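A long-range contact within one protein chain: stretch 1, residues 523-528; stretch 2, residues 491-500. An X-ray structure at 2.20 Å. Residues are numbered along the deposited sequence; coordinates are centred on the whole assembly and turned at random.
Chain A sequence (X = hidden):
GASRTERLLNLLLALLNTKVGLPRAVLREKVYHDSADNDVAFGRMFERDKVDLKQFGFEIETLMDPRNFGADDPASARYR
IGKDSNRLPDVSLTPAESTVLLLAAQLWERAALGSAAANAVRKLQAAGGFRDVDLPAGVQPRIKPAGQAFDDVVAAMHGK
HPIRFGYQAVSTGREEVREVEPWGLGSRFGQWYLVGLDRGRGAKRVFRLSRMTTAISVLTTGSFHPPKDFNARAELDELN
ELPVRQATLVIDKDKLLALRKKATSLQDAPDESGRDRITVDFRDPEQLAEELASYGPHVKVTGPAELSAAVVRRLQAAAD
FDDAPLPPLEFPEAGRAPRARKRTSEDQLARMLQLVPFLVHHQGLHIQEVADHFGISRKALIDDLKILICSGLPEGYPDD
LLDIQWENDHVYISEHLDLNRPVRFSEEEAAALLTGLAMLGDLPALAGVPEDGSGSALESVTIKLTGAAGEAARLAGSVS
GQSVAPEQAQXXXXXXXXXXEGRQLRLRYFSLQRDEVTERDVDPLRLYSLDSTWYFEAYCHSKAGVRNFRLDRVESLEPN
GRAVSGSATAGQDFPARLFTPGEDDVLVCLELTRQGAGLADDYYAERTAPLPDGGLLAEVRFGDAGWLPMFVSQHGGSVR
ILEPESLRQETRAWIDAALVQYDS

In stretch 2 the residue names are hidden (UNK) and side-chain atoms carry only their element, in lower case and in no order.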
ATOM      1  N   ASP A 523     -21.314 -15.910 -12.607  1.00 35.13           N
ATOM      2  CA  ASP A 523     -20.839 -15.662 -13.957  1.00 34.44           C
ATOM      3  C   ASP A 523     -19.334 -15.570 -13.850  1.00 31.68           C
ATOM      4  O   ASP A 523     -18.818 -14.549 -13.378  1.00 38.12           O
ATOM      5  CB  ASP A 523     -21.404 -14.358 -14.542  1.00 33.78           C
ATOM      6  CG  ASP A 523     -22.937 -14.333 -14.597  1.00 38.06           C
ATOM      7  OD1 ASP A 523     -23.581 -15.374 -14.902  1.00 38.75           O
ATOM      8  OD2 ASP A 523     -23.496 -13.225 -14.420  1.00 42.35           O
ATOM      9  N   PRO A 524     -18.588 -16.594 -14.243  1.00 34.74           N
ATOM     10  CA  PRO A 524     -17.117 -16.499 -14.203  1.00 37.40           C
ATOM     11  C   PRO A 524     -16.618 -15.441 -15.175  1.00 39.26           C
ATOM     12  O   PRO A 524     -17.065 -15.359 -16.315  1.00 39.34           O
ATOM     13  CB  PRO A 524     -16.647 -17.897 -14.613  1.00 33.85           C
ATOM     14  CG  PRO A 524     -17.773 -18.442 -15.407  1.00 34.94           C
ATOM     15  CD  PRO A 524     -19.054 -17.892 -14.776  1.00 31.32           C
ATOM     16  N   LEU A 525     -15.655 -14.649 -14.717  1.00 39.06           N
ATOM     17  CA  LEU A 525     -15.113 -13.553 -15.517  1.00 40.67           C
ATOM     18  C   LEU A 525     -13.639 -13.708 -15.863  1.00 37.91           C
ATOM     19  O   LEU A 525     -13.289 -13.622 -17.045  1.00 36.46           O
ATOM     20  CB  LEU A 525     -15.307 -12.226 -14.748  1.00 37.51           C
ATOM     21  CG  LEU A 525     -16.787 -11.883 -14.439  1.00 40.40           C
ATOM     22  CD1 LEU A 525     -16.958 -10.606 -13.643  1.00 38.92           C
ATOM     23  CD2 LEU A 525     -17.635 -11.750 -15.743  1.00 40.25           C
ATOM     24  N   ARG A 526     -12.771 -13.907 -14.865  1.00 34.62           N
ATOM     25  CA  ARG A 526     -11.324 -13.962 -15.057  1.00 37.08           C
ATOM     26  C   ARG A 526     -10.714 -14.954 -14.094  1.00 37.15           C
ATOM     27  O   ARG A 526     -11.075 -14.993 -12.919  1.00 41.45           O
ATOM     28  CB  ARG A 526     -10.662 -12.598 -14.792  1.00 35.19           C
ATOM     29  CG  ARG A 526     -10.836 -11.656 -15.956  1.00 40.59           C
ATOM     30  CD  ARG A 526     -10.029 -10.381 -15.713  1.00 40.76           C
ATOM     31  NE  ARG A 526     -10.693  -9.577 -14.670  1.00 42.55           N
ATOM     32  CZ  ARG A 526     -10.302  -8.349 -14.361  1.00 39.96           C
ATOM     33  NH1 ARG A 526      -9.249  -7.804 -15.014  1.00 41.21           N
ATOM     34  NH2 ARG A 526     -10.961  -7.677 -13.444  1.00 38.26           N
ATOM     35  N   LEU A 527      -9.756 -15.690 -14.588  1.00 37.37           N
ATOM     36  CA  LEU A 527      -8.925 -16.586 -13.812  1.00 44.18           C
ATOM     37  C   LEU A 527      -7.508 -16.004 -13.788  1.00 42.01           C
ATOM     38  O   LEU A 527      -6.963 -15.680 -14.844  1.00 44.53           O
ATOM     39  CB  LEU A 527      -8.980 -17.948 -14.477  1.00 46.52           C
ATOM     40  CG  LEU A 527      -8.529 -19.248 -13.885  1.00 49.23           C
ATOM     41  CD1 LEU A 527      -9.120 -19.452 -12.526  1.00 46.83           C
ATOM     42  CD2 LEU A 527      -8.992 -20.308 -14.907  1.00 51.41           C
ATOM     43  N   TYR A 528      -6.955 -15.780 -12.603  1.00 40.18           N
ATOM     44  CA  TYR A 528      -5.659 -15.100 -12.474  1.00 39.91           C
ATOM     45  C   TYR A 528      -4.959 -15.635 -11.234  1.00 44.46           C
ATOM     46  O   TYR A 528      -5.614 -16.154 -10.318  1.00 38.98           O
ATOM     47  CB  TYR A 528      -5.822 -13.559 -12.408  1.00 34.04           C
ATOM     48  CG  TYR A 528      -6.640 -13.142 -11.213  1.00 35.87           C
ATOM     49  CD1 TYR A 528      -8.030 -13.246 -11.239  1.00 35.87           C
ATOM     50  CD2 TYR A 528      -6.045 -12.678 -10.053  1.00 35.04           C
ATOM     51  CE1 TYR A 528      -8.793 -12.877 -10.109  1.00 32.83           C
ATOM     52  CE2 TYR A 528      -6.768 -12.314  -8.962  1.00 36.52           C
ATOM     53  CZ  TYR A 528      -8.162 -12.411  -8.983  1.00 35.02           C
ATOM     54  OH  TYR A 528      -8.882 -12.037  -7.849  1.00 35.97           O
ATOM     55  N   UNK A 491     -11.262 -27.858 -11.431  1.00 49.07           N
ATOM     56  CA  UNK A 491     -11.959 -26.577 -11.322  1.00 47.72           C
ATOM     57  C   UNK A 491     -11.349 -25.525 -12.267  1.00 43.22           C
ATOM     58  O   UNK A 491     -12.077 -24.704 -12.862  1.00 40.43           O
ATOM     59  c   UNK A 491     -11.930 -26.126  -9.867  1.00 47.00           C
ATOM     60  N   UNK A 492     -10.021 -25.558 -12.444  1.00 42.91           N
ATOM     61  CA  UNK A 492      -9.367 -24.623 -13.372  1.00 41.03           C
ATOM     62  C   UNK A 492      -9.902 -24.806 -14.797  1.00 39.51           C
ATOM     63  O   UNK A 492     -10.253 -23.832 -15.461  1.00 41.06           O
ATOM     64  c   UNK A 492      -6.930 -24.069 -15.534  1.00 40.95           C
ATOM     65  c   UNK A 492      -5.556 -22.073 -15.737  1.00 39.54           C
ATOM     66  c   UNK A 492      -6.442 -22.775 -13.585  1.00 36.96           C
ATOM     67  c   UNK A 492      -7.066 -23.869 -14.164  1.00 38.15           C
ATOM     68  c   UNK A 492      -7.843 -24.820 -13.315  1.00 37.83           C
ATOM     69  c   UNK A 492      -5.701 -21.880 -14.356  1.00 39.57           C
ATOM     70  c   UNK A 492      -6.178 -23.163 -16.330  1.00 41.67           C
ATOM     71  N   UNK A 493     -10.053 -26.053 -15.242  1.00 39.64           N
ATOM     72  CA  UNK A 493     -10.561 -26.310 -16.587  1.00 43.08           C
ATOM     73  C   UNK A 493     -12.049 -25.944 -16.715  1.00 42.40           C
ATOM     74  O   UNK A 493     -12.482 -25.403 -17.743  1.00 40.93           O
ATOM     75  c   UNK A 493     -10.335 -27.788 -16.939  1.00 44.70           C
ATOM     76  N   UNK A 494     -12.847 -26.207 -15.684  1.00 37.67           N
ATOM     77  CA  UNK A 494     -14.269 -25.851 -15.798  1.00 38.58           C
ATOM     78  C   UNK A 494     -14.463 -24.331 -15.839  1.00 39.25           C
ATOM     79  O   UNK A 494     -15.253 -23.809 -16.644  1.00 40.69           O
ATOM     80  c   UNK A 494     -15.048 -26.492 -14.651  1.00 40.51           C
ATOM     81  N   UNK A 495     -13.703 -23.596 -15.030  1.00 38.55           N
ATOM     82  CA  UNK A 495     -13.777 -22.135 -15.093  1.00 39.56           C
ATOM     83  C   UNK A 495     -13.301 -21.637 -16.449  1.00 39.50           C
ATOM     84  O   UNK A 495     -13.918 -20.755 -17.052  1.00 37.84           O
ATOM     85  c   UNK A 495     -13.647 -21.815 -12.617  1.00 48.99           C
ATOM     86  c   UNK A 495     -12.878 -21.419 -11.417  1.00 50.54           C
ATOM     87  c   UNK A 495     -12.764 -19.997 -14.176  1.00 31.71           C
ATOM     88  c   UNK A 495     -12.954 -21.511 -13.951  1.00 41.34           C
ATOM     89  N   UNK A 496     -12.197 -22.201 -16.952  1.00 39.47           N
ATOM     90  CA  UNK A 496     -11.668 -21.761 -18.240  1.00 39.64           C
ATOM     91  C   UNK A 496     -12.704 -21.928 -19.335  1.00 38.82           C
ATOM     92  O   UNK A 496     -12.909 -21.036 -20.159  1.00 40.08           O
ATOM     93  c   UNK A 496     -10.409 -22.562 -18.588  1.00 44.02           C
ATOM     94  o   UNK A 496      -9.368 -22.274 -17.642  1.00 38.25           O
ATOM     95  c   UNK A 496      -9.910 -22.227 -20.048  1.00 47.47           C
ATOM     96  N   UNK A 497     -13.322 -23.102 -19.386  1.00 39.49           N
ATOM     97  CA  UNK A 497     -14.257 -23.386 -20.437  1.00 45.49           C
ATOM     98  C   UNK A 497     -15.522 -22.547 -20.281  1.00 41.72           C
ATOM     99  O   UNK A 497     -16.064 -22.030 -21.270  1.00 39.70           O
ATOM    100  c   UNK A 497     -14.590 -24.872 -20.393  1.00 51.65           C
ATOM    101  n   UNK A 497     -16.818 -27.320 -20.777  1.00 59.99           N
ATOM    102  c   UNK A 497     -15.592 -25.296 -21.415  1.00 59.79           C
ATOM    103  o   UNK A 497     -14.994 -27.571 -22.057  1.00 65.69           O
ATOM    104  c   UNK A 497     -15.783 -26.842 -21.453  1.00 62.70           C
ATOM    105  N   UNK A 498     -15.971 -22.348 -19.038  1.00 40.07           N
ATOM    106  CA  UNK A 498     -17.187 -21.542 -18.830  1.00 39.49           C
ATOM    107  C   UNK A 498     -16.975 -20.109 -19.300  1.00 38.70           C
ATOM    108  O   UNK A 498     -17.863 -19.515 -19.916  1.00 40.53           O
ATOM    109  c   UNK A 498     -17.632 -21.592 -17.356  1.00 29.37           C
ATOM    110  N   UNK A 499     -15.806 -19.537 -19.004  1.00 35.97           N
ATOM    111  CA  UNK A 499     -15.498 -18.175 -19.456  1.00 34.51           C
ATOM    112  C   UNK A 499     -15.502 -18.126 -20.968  1.00 39.63           C
ATOM    113  O   UNK A 499     -16.124 -17.248 -21.581  1.00 42.95           O
ATOM    114  c   UNK A 499     -12.864 -17.283 -16.675  1.00 39.08           C
ATOM    115  c   UNK A 499     -14.244 -17.507 -17.355  1.00 36.68           C
ATOM    116  c   UNK A 499     -14.146 -17.699 -18.895  1.00 37.26           C
ATOM    117  c   UNK A 499     -13.702 -16.386 -19.646  1.00 36.95           C
ATOM    118  N   UNK A 500     -14.824 -19.091 -21.592  1.00 39.08           N
ATOM    119  CA  UNK A 500     -14.703 -19.100 -23.042  1.00 45.33           C
ATOM    120  C   UNK A 500     -16.047 -19.282 -23.739  1.00 44.46           C
ATOM    121  O   UNK A 500     -16.320 -18.626 -24.743  1.00 48.21           O
ATOM    122  n   UNK A 500     -13.052 -22.565 -25.248  1.00 70.04           N
ATOM    123  n   UNK A 500     -11.684 -23.444 -23.581  1.00 70.33           N
ATOM    124  c   UNK A 500     -13.267 -20.106 -24.914  1.00 60.93           C
ATOM    125  c   UNK A 500     -12.344 -21.286 -25.309  1.00 64.07           C
ATOM    126  n   UNK A 500     -13.443 -24.690 -24.429  1.00 77.04           N
ATOM    127  c   UNK A 500     -12.726 -23.567 -24.421  1.00 73.93           C
ATOM    128  c   UNK A 500     -13.759 -20.233 -23.471  1.00 53.93           C
TER

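Position 491 carries a single side-chain carbon, its CB, which stays out of reach of stretch 1 and touches none of it; one carbon makes it Ala-491. At position 492 one carbon leads into a ring of six carbons with no heteroatom attached. CD2 of Leu-527 lies over one face of this ring, 3.8 Å from its centroid and 15° off the normal. The residue is Phe-492; its CA-to-CB bond points sideways, but the t rotamer brings the ring to the strand, where CE2 of Phe-492 approaches CD2 of Leu-527 to 3.7 Å.

Positions 493 and 494 each have one carbon and touch nothing on the strand: Ala-493, which points away, and Ala-494, which is out of reach. Position 495 has four carbons, forked at the first, with one arm two carbons long, and it points toward the strand, meeting Pro-524 and Leu-527. That branching defines Ile-495. Its CG2 is 3.9 Å from CD2 of Leu-527 and 4.4 Å from CB of Pro-524, so one methyl group borders both strand side chains.

At position 496 the first carbon bears one oxygen and one carbon, the pattern of Thr-496. The hydroxyl OG1 of Thr-496 donates a hydrogen bond to O of Phe-492, one turn back, at 2.8 Å. The same OG1 of Thr-496 is 3.4 Å from CD2 of Leu-527, a packing contact only.

Position 497 extends three carbons, the last carrying an oxygen and a nitrogen; this is the amide of Gln-497, exposed and out of reach. A single carbon at position 498 points toward the strand, giving Ala-498, whose CB packs 3.7 Å from CG of Pro-524. Position 499 repeats the forked four-carbon pattern and covers Pro-524: it is Ile-499. Its CG1 lies 3.7 Å from CB of Pro-524, while CD1 of Ile-499 reaches the backbone, 3.7 Å from O of Leu-525. Position 500 has three carbons, a nitrogen, then a carbon with two more nitrogens, the guanidinium of Arg-500, out of reach of the strand.

The contact is a helix laid across a strand at 109°, with axes 7.7 Å apart at closest approach and no hydrogen bond between them. Pro-524 and Leu-527 both point toward the helix and account for most of the strand's covered area. Pro-524 packs against Ile-495, Ala-498 and Ile-499, and Leu-527 against Phe-492, Ile-495 and Thr-496. Ile-495 joins the two clusters, and the contact rests on apolar packing.

Stretch 2 (491-500) AFAAITQAIR
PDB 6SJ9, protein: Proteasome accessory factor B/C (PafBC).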